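Local coordinates for RagB/SusD domain protein (PDB 5J5U) that binds chitin and, as a SusD homologue of a chitin utilisation locus, probably captures chitin or its oligosaccharides at the outer membrane, at residues A[100-105]-A[155-160]; A[279-284]-A[320-325]; A[360-365]-A[388-393]. One frame throughout, in Å; residues are numbered along the deposited sequence.

Interaction 1 of 3, residues A[100-105]-A[155-160]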
# COMPACT_ATOMS: atom_id res chain seq x y z
N MET A 100 -23.47 9.31 -5.59
CA MET A 100 -23.18 8.11 -4.82
C MET A 100 -22.68 7.04 -5.77
O MET A 100 -21.70 6.35 -5.48
CB MET A 100 -24.41 7.61 -4.07
CG MET A 100 -24.08 6.51 -3.08
SD MET A 100 -23.63 7.13 -1.44
CE MET A 100 -25.22 7.81 -0.94
N ASN A 101 -23.35 6.92 -6.91
CA ASN A 101 -22.99 5.96 -7.94
C ASN A 101 -21.53 6.11 -8.34
O ASN A 101 -20.82 5.13 -8.52
CB ASN A 101 -23.91 6.11 -9.15
CG ASN A 101 -23.61 5.12 -10.25
OD1 ASN A 101 -22.86 5.42 -11.18
ND2 ASN A 101 -24.21 3.93 -10.16
N ALA A 102 -21.09 7.35 -8.47
CA ALA A 102 -19.71 7.62 -8.81
C ALA A 102 -18.79 7.21 -7.64
O ALA A 102 -17.77 6.53 -7.85
CB ALA A 102 -19.52 9.09 -9.17
N VAL A 103 -19.17 7.60 -6.43
CA VAL A 103 -18.35 7.30 -5.25
C VAL A 103 -18.15 5.78 -5.13
O VAL A 103 -17.02 5.29 -5.04
CB VAL A 103 -18.98 7.89 -3.96
CG1 VAL A 103 -18.39 7.24 -2.73
CG2 VAL A 103 -18.77 9.41 -3.91
N ALA A 104 -19.25 5.05 -5.18
CA ALA A 104 -19.20 3.61 -5.14
C ALA A 104 -18.25 3.08 -6.21
O ALA A 104 -17.45 2.20 -5.93
CB ALA A 104 -20.58 3.03 -5.31
N LYS A 105 -18.32 3.63 -7.42
CA LYS A 105 -17.47 3.14 -8.51
C LYS A 105 -15.99 3.36 -8.18
O LYS A 105 -15.14 2.46 -8.40
CB LYS A 105 -17.83 3.79 -9.85
CG LYS A 105 -18.89 3.00 -10.63
CD LYS A 105 -19.29 3.69 -11.93
CE LYS A 105 -19.69 5.13 -11.68
NZ LYS A 105 -20.29 5.76 -12.87
N ASP A 155 -12.08 7.83 -14.88
CA ASP A 155 -12.34 8.93 -15.81
C ASP A 155 -13.81 9.38 -15.74
O ASP A 155 -14.14 10.54 -15.37
CB ASP A 155 -11.98 8.49 -17.22
CG ASP A 155 -12.23 9.56 -18.24
OD1 ASP A 155 -11.29 10.33 -18.54
OD2 ASP A 155 -13.38 9.63 -18.74
N GLU A 156 -14.69 8.43 -16.03
CA GLU A 156 -16.11 8.73 -16.04
C GLU A 156 -16.65 9.16 -14.69
O GLU A 156 -17.57 9.96 -14.63
CB GLU A 156 -16.91 7.54 -16.55
CG GLU A 156 -16.60 7.21 -17.98
CD GLU A 156 -17.34 5.98 -18.45
OE1 GLU A 156 -18.09 5.40 -17.64
OE2 GLU A 156 -17.18 5.62 -19.63
N SER A 157 -16.08 8.62 -13.61
CA SER A 157 -16.57 8.95 -12.27
C SER A 157 -16.14 10.35 -11.86
O SER A 157 -16.88 11.05 -11.16
CB SER A 157 -16.08 7.94 -11.26
OG SER A 157 -16.72 6.70 -11.52
N PHE A 158 -14.95 10.75 -12.30
CA PHE A 158 -14.51 12.12 -12.13
C PHE A 158 -15.49 13.07 -12.80
O PHE A 158 -15.98 14.01 -12.17
CB PHE A 158 -13.12 12.34 -12.72
CG PHE A 158 -12.72 13.78 -12.75
CD1 PHE A 158 -12.36 14.44 -11.59
CD2 PHE A 158 -12.73 14.49 -13.94
CE1 PHE A 158 -12.00 15.79 -11.63
CE2 PHE A 158 -12.37 15.82 -13.98
CZ PHE A 158 -12.01 16.47 -12.82
N THR A 159 -15.76 12.81 -14.07
CA THR A 159 -16.69 13.65 -14.82
C THR A 159 -18.13 13.62 -14.24
O THR A 159 -18.84 14.62 -14.26
CB THR A 159 -16.69 13.23 -16.30
OG1 THR A 159 -15.36 13.39 -16.82
CG2 THR A 159 -17.68 14.05 -17.12
N GLN A 160 -18.54 12.48 -13.71
CA GLN A 160 -19.91 12.27 -13.26
C GLN A 160 -20.23 12.97 -11.93
O GLN A 160 -21.36 13.40 -11.72
CB GLN A 160 -20.17 10.77 -13.15
CG GLN A 160 -21.43 10.34 -12.45
CD GLN A 160 -21.64 8.83 -12.54
OE1 GLN A 160 -21.00 8.15 -13.35
NE2 GLN A 160 -22.52 8.29 -11.70
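Asn101 OD1 is gripped by two donors. Gln160 NE2 reaches it from the other helix at 2.9 Å, with a nearly straight N-H...O angle of 163°. Lys105 NZ, one turn on in the same helix as Asn101, adds a weak bond to Asn101 OD1 at 3.1 Å. The two amide planes are nearly coplanar, though the side chains that carry them cross at about a right angle. Asn101 OD1 also lies close to the amide plane of Gln160, which suits a directed bond. Gln160 CG is anti to its backbone N (chi1 168°); the chain beyond is extended and carries the amide across to the other helix. The other end of the amide is used too. Lys105 NZ donates to Gln160 OE1 at 2.5 Å, a length short enough to be doubtful in detail. The lysine chain bends at chi3 and crosses the glutamine at about a right angle. Gln160 NE2 has a second acceptor in Ser98 O. With acceptors at NE2 and a donor at OE1, the amide is probably held in this orientation. Glu156 OE1 stands 5.3 Å from Lys105 NZ, too far for a salt bridge, but its charge may steady the ammonium group. Beside this polar cluster the backbones come close, with Ala102 CA and Ser157 CA 4.9 Å apart. Small side chains allow this: Ala102 CB meets Ser157 CB at 4.2 Å. Ser157 OG bonds back to Asp153 O of its own helix and lies 3.4 Å from Lys105 CE. The segment axes lie 150° apart and approach to 9.0 Å. This is a roughly antiparallel helix pair within the helical SusD-like fold. Helix 66-90 covers Ala104 and Lys105 through Ile88, and helix 178-195 meets Val103 through Trp181 and Phe158 through Lys182.

Interaction 2 of 3, residues A[279-284]-A[320-325]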
# COMPACT_ATOMS: atom_id res chain seq x y z
N LEU A 279 8.91 7.60 14.03
CA LEU A 279 8.53 6.20 13.76
C LEU A 279 9.09 5.22 14.79
O LEU A 279 8.38 4.36 15.28
CB LEU A 279 8.99 5.77 12.35
CG LEU A 279 8.35 6.46 11.14
CD1 LEU A 279 9.11 6.17 9.86
CD2 LEU A 279 6.90 6.06 11.01
N ALA A 280 10.38 5.35 15.10
CA ALA A 280 11.08 4.36 15.92
C ALA A 280 11.31 4.79 17.38
O ALA A 280 11.61 5.94 17.67
CB ALA A 280 12.41 4.03 15.29
N THR A 281 11.19 3.83 18.30
CA THR A 281 11.57 4.05 19.67
C THR A 281 13.05 3.66 19.82
O THR A 281 13.53 2.74 19.14
CB THR A 281 10.74 3.21 20.63
OG1 THR A 281 11.02 1.83 20.41
CG2 THR A 281 9.26 3.50 20.44
N PRO A 282 13.77 4.36 20.71
CA PRO A 282 15.21 4.13 20.86
C PRO A 282 15.53 2.78 21.50
O PRO A 282 14.67 2.23 22.18
CB PRO A 282 15.65 5.28 21.78
CG PRO A 282 14.40 5.63 22.56
CD PRO A 282 13.27 5.43 21.60
N LYS A 283 16.73 2.24 21.29
CA LYS A 283 17.17 1.05 22.01
C LYS A 283 17.23 1.33 23.52
O LYS A 283 17.53 2.46 23.93
CB LYS A 283 18.54 0.59 21.52
CG LYS A 283 18.61 0.23 20.05
CD LYS A 283 20.06 0.31 19.54
CE LYS A 283 21.03 -0.49 20.40
NZ LYS A 283 22.40 -0.39 19.85
N THR A 284 16.95 0.32 24.34
CA THR A 284 17.09 0.49 25.79
C THR A 284 18.25 -0.34 26.30
O THR A 284 18.83 -0.04 27.34
CB THR A 284 15.83 0.09 26.55
OG1 THR A 284 15.55 -1.30 26.33
CG2 THR A 284 14.65 0.94 26.12
N GLY A 320 12.29 -0.06 18.49
CA GLY A 320 10.92 -0.53 18.42
C GLY A 320 10.01 0.40 17.62
O GLY A 320 10.46 1.23 16.84
N ILE A 321 8.71 0.24 17.81
CA ILE A 321 7.76 1.04 17.06
C ILE A 321 7.00 1.93 18.02
O ILE A 321 6.53 1.45 19.06
CB ILE A 321 6.79 0.16 16.26
CG1 ILE A 321 7.57 -0.63 15.19
CG2 ILE A 321 5.69 1.01 15.64
CD1 ILE A 321 6.78 -1.76 14.54
N GLN A 322 6.89 3.21 17.68
CA GLN A 322 6.21 4.16 18.55
C GLN A 322 4.79 3.68 18.79
O GLN A 322 4.10 3.26 17.86
CB GLN A 322 6.21 5.57 17.94
CG GLN A 322 7.58 6.27 17.96
CD GLN A 322 7.90 6.91 19.32
OE1 GLN A 322 7.22 6.66 20.31
NE2 GLN A 322 8.94 7.76 19.35
N PRO A 323 4.37 3.73 20.06
CA PRO A 323 3.10 3.18 20.56
C PRO A 323 1.87 3.74 19.84
O PRO A 323 0.91 3.00 19.63
CB PRO A 323 3.08 3.57 22.04
CG PRO A 323 4.54 3.84 22.38
CD PRO A 323 5.19 4.33 21.14
N TYR A 324 1.90 5.01 19.47
CA TYR A 324 0.71 5.64 18.86
C TYR A 324 0.43 5.05 17.47
O TYR A 324 -0.70 5.13 16.94
CB TYR A 324 0.88 7.17 18.80
CG TYR A 324 2.25 7.67 18.32
CD1 TYR A 324 3.24 8.05 19.23
CD2 TYR A 324 2.54 7.80 16.97
CE1 TYR A 324 4.47 8.51 18.81
CE2 TYR A 324 3.78 8.27 16.53
CZ TYR A 324 4.74 8.62 17.46
OH TYR A 324 5.96 9.07 17.04
N LEU A 325 1.46 4.43 16.88
CA LEU A 325 1.31 3.76 15.59
C LEU A 325 0.61 2.40 15.70
O LEU A 325 0.23 1.83 14.69
CB LEU A 325 2.67 3.59 14.92
CG LEU A 325 3.47 4.86 14.71
CD1 LEU A 325 4.93 4.55 14.33
CD2 LEU A 325 2.79 5.70 13.65
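Thr281 and Gly320 face each other as an antiparallel hydrogen-bonded pair. Thr281 N donates to Gly320 O at 3.1 Å. Gly320 N returns a bond to Thr281 O at 3.1 Å. A third backbone bond, Gln322 N to Leu279 O at 3.1 Å, closes the next step beyond Ala280 and Ile321, the non-hydrogen-bonded pair. Ala280 CA adds a CA-H...O contact to Gly320 O. Together these make a minimal two-stranded antiparallel ribbon, which closes the base of a long excursion of the chain that holds no helix or strand. Among side-chain polar contacts, Thr281 OG1 lies between its own backbone N and carbonyl carbon (chi1 66°), where Gly320 N reaches it in a weak bond at 3.0 Å. Gly320 has no side chain in the way of this hydroxyl. Tyr324 OH bonds to Met278 O, and Gln322 NE2 to Lys277 O, both in the short helix 276-279 that leads into strand 280-281. Gln322 also makes van der Waals contacts: its CG methylene packs 3.4 Å from Leu279 O, and its CD lies 3.8 Å from Thr281 CG2. An alanine here would probably leave Lys277 O without this donor and lose the packing of CD on Thr281 CG2 and of CG on Leu279 O. In the apolar pair, Leu279 CD2 meets Leu325 CD1 at 4.1 Å, the two side chains crossing at about a right angle.

Interaction 3 of 3, residues A[360-365]-A[388-393]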
# COMPACT_ATOMS: atom_id res chain seq x y z
N PHE A 360 8.52 18.42 -7.57
CA PHE A 360 7.55 17.39 -7.20
C PHE A 360 8.10 16.47 -6.10
O PHE A 360 7.43 16.17 -5.13
CB PHE A 360 7.19 16.54 -8.43
CG PHE A 360 6.15 17.16 -9.33
CD1 PHE A 360 4.95 17.64 -8.81
CD2 PHE A 360 6.36 17.22 -10.71
CE1 PHE A 360 3.99 18.18 -9.64
CE2 PHE A 360 5.41 17.76 -11.54
CZ PHE A 360 4.21 18.25 -11.01
N TYR A 361 9.35 16.06 -6.28
CA TYR A 361 10.04 15.21 -5.32
C TYR A 361 10.10 15.86 -3.94
O TYR A 361 9.76 15.23 -2.92
CB TYR A 361 11.44 14.91 -5.83
CG TYR A 361 12.27 14.02 -4.93
CD1 TYR A 361 12.05 12.65 -4.88
CD2 TYR A 361 13.32 14.55 -4.17
CE1 TYR A 361 12.82 11.83 -4.07
CE2 TYR A 361 14.09 13.75 -3.37
CZ TYR A 361 13.85 12.39 -3.32
OH TYR A 361 14.64 11.60 -2.51
N LYS A 362 10.52 17.13 -3.91
CA LYS A 362 10.66 17.86 -2.65
C LYS A 362 9.32 17.94 -1.95
O LYS A 362 9.22 17.67 -0.74
CB LYS A 362 11.20 19.26 -2.91
CG LYS A 362 12.67 19.29 -3.33
CD LYS A 362 13.11 20.68 -3.78
CE LYS A 362 14.60 20.74 -4.00
NZ LYS A 362 15.03 22.14 -4.27
N LYS A 363 8.28 18.29 -2.71
CA LYS A 363 6.94 18.40 -2.15
C LYS A 363 6.46 17.05 -1.60
O LYS A 363 5.80 16.98 -0.56
CB LYS A 363 5.96 18.92 -3.20
CG LYS A 363 6.18 20.38 -3.61
CD LYS A 363 5.30 20.78 -4.80
CE LYS A 363 5.75 22.11 -5.40
NZ LYS A 363 4.98 22.52 -6.62
N GLY A 364 6.84 15.98 -2.30
CA GLY A 364 6.50 14.63 -1.85
C GLY A 364 7.15 14.27 -0.52
O GLY A 364 6.49 13.76 0.38
N VAL A 365 8.46 14.51 -0.40
CA VAL A 365 9.17 14.18 0.83
C VAL A 365 8.63 14.97 2.02
O VAL A 365 8.44 14.42 3.12
CB VAL A 365 10.68 14.42 0.70
CG1 VAL A 365 11.36 14.14 2.02
CG2 VAL A 365 11.28 13.54 -0.40
N TYR A 388 16.65 18.92 5.48
CA TYR A 388 16.77 17.58 4.91
C TYR A 388 16.51 17.55 3.41
O TYR A 388 17.30 16.99 2.65
CB TYR A 388 15.80 16.64 5.63
CG TYR A 388 15.63 15.25 5.03
CD1 TYR A 388 16.68 14.33 5.05
CD2 TYR A 388 14.41 14.85 4.50
CE1 TYR A 388 16.51 13.06 4.53
CE2 TYR A 388 14.24 13.57 3.99
CZ TYR A 388 15.29 12.68 4.00
OH TYR A 388 15.10 11.42 3.49
N VAL A 389 15.39 18.15 3.01
CA VAL A 389 14.99 18.22 1.60
C VAL A 389 16.06 18.90 0.75
O VAL A 389 16.38 18.46 -0.36
CB VAL A 389 13.65 18.96 1.45
CG1 VAL A 389 13.62 19.77 0.16
CG2 VAL A 389 12.49 17.97 1.50
N ASN A 390 16.64 19.98 1.28
CA ASN A 390 17.62 20.74 0.52
C ASN A 390 19.02 20.11 0.54
O ASN A 390 19.82 20.34 -0.36
CB ASN A 390 17.67 22.18 1.02
CG ASN A 390 16.39 22.95 0.70
OD1 ASN A 390 15.72 22.68 -0.31
ND2 ASN A 390 16.03 23.90 1.56
N ALA A 391 19.31 19.31 1.56
CA ALA A 391 20.61 18.63 1.66
C ALA A 391 20.69 17.38 0.80
O ALA A 391 21.79 16.94 0.44
CB ALA A 391 20.92 18.29 3.10
N LYS A 392 19.53 16.82 0.46
CA LYS A 392 19.47 15.62 -0.37
C LYS A 392 18.36 15.74 -1.40
O LYS A 392 17.29 15.15 -1.25
CB LYS A 392 19.28 14.37 0.51
CG LYS A 392 20.18 13.21 0.10
CD LYS A 392 21.26 12.91 1.16
CE LYS A 392 22.10 11.67 0.80
NZ LYS A 392 23.07 11.28 1.88
N PRO A 393 18.62 16.50 -2.48
CA PRO A 393 17.64 16.72 -3.55
C PRO A 393 17.64 15.57 -4.53
O PRO A 393 18.49 14.69 -4.42
CB PRO A 393 18.15 17.99 -4.22
CG PRO A 393 19.65 17.82 -4.12
CD PRO A 393 19.91 17.15 -2.79
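Val365 and Val389 carry the tight side of this contact. Val365 CG1 sits at the edge of the Tyr388 ring, near its plane, and touches CE2 at 3.5 Å. The same methyl meets Val389 CG2 at 4.0 Å. Val365 CG1 is anti to its backbone N (chi1 177°), which turns it toward the second helix. Val389 then uses its other methyl, CG1, against the aliphatic chain of Lys362, 3.6 Å from CG. No hydrogen bond crosses between the two segments, and close fit does the work. Just past the second helix, Lys392 O lies at the edge of the buried Tyr361 ring, 4.1 Å from CE2. Helix 399-410 also packs here, with Gln406 against both Tyr361 and Val365. Helix 337-349 meets Tyr361 as well. The solvent side is looser. Lys362 runs on extended past Val389, but its NZ stays 4.1 Å from Asn390 OD1, and its CE only brushes Pro393 CB at 4.5 Å. Two successive helices, 357-371 and 382-391, thus touch through side chains near the C-terminal end of the second, consistent with the largely helical SusD-like fold, whose family belongs to the TPR clan.

In the fold
The three contacts follow one another along the chain and do not touch. Interactions 1 and 2 lie on opposite sides of the chain's centre, with their own centres about 40 Å apart. Interactions 2 and 3 come nearer, to about 10 Å between closest atoms. Interactions 1 and 3 both join helix to helix, yet by different chemistry. Interaction 1 is buried and relies on a network of side-chain amides and a lysine. Interaction 3 is partly buried, and apolar side chains carry it, with its polar ends at the surface. Interaction 2, also partly buried, pairs short strands and rests mainly on backbone bonds. No helix or strand is shared between them.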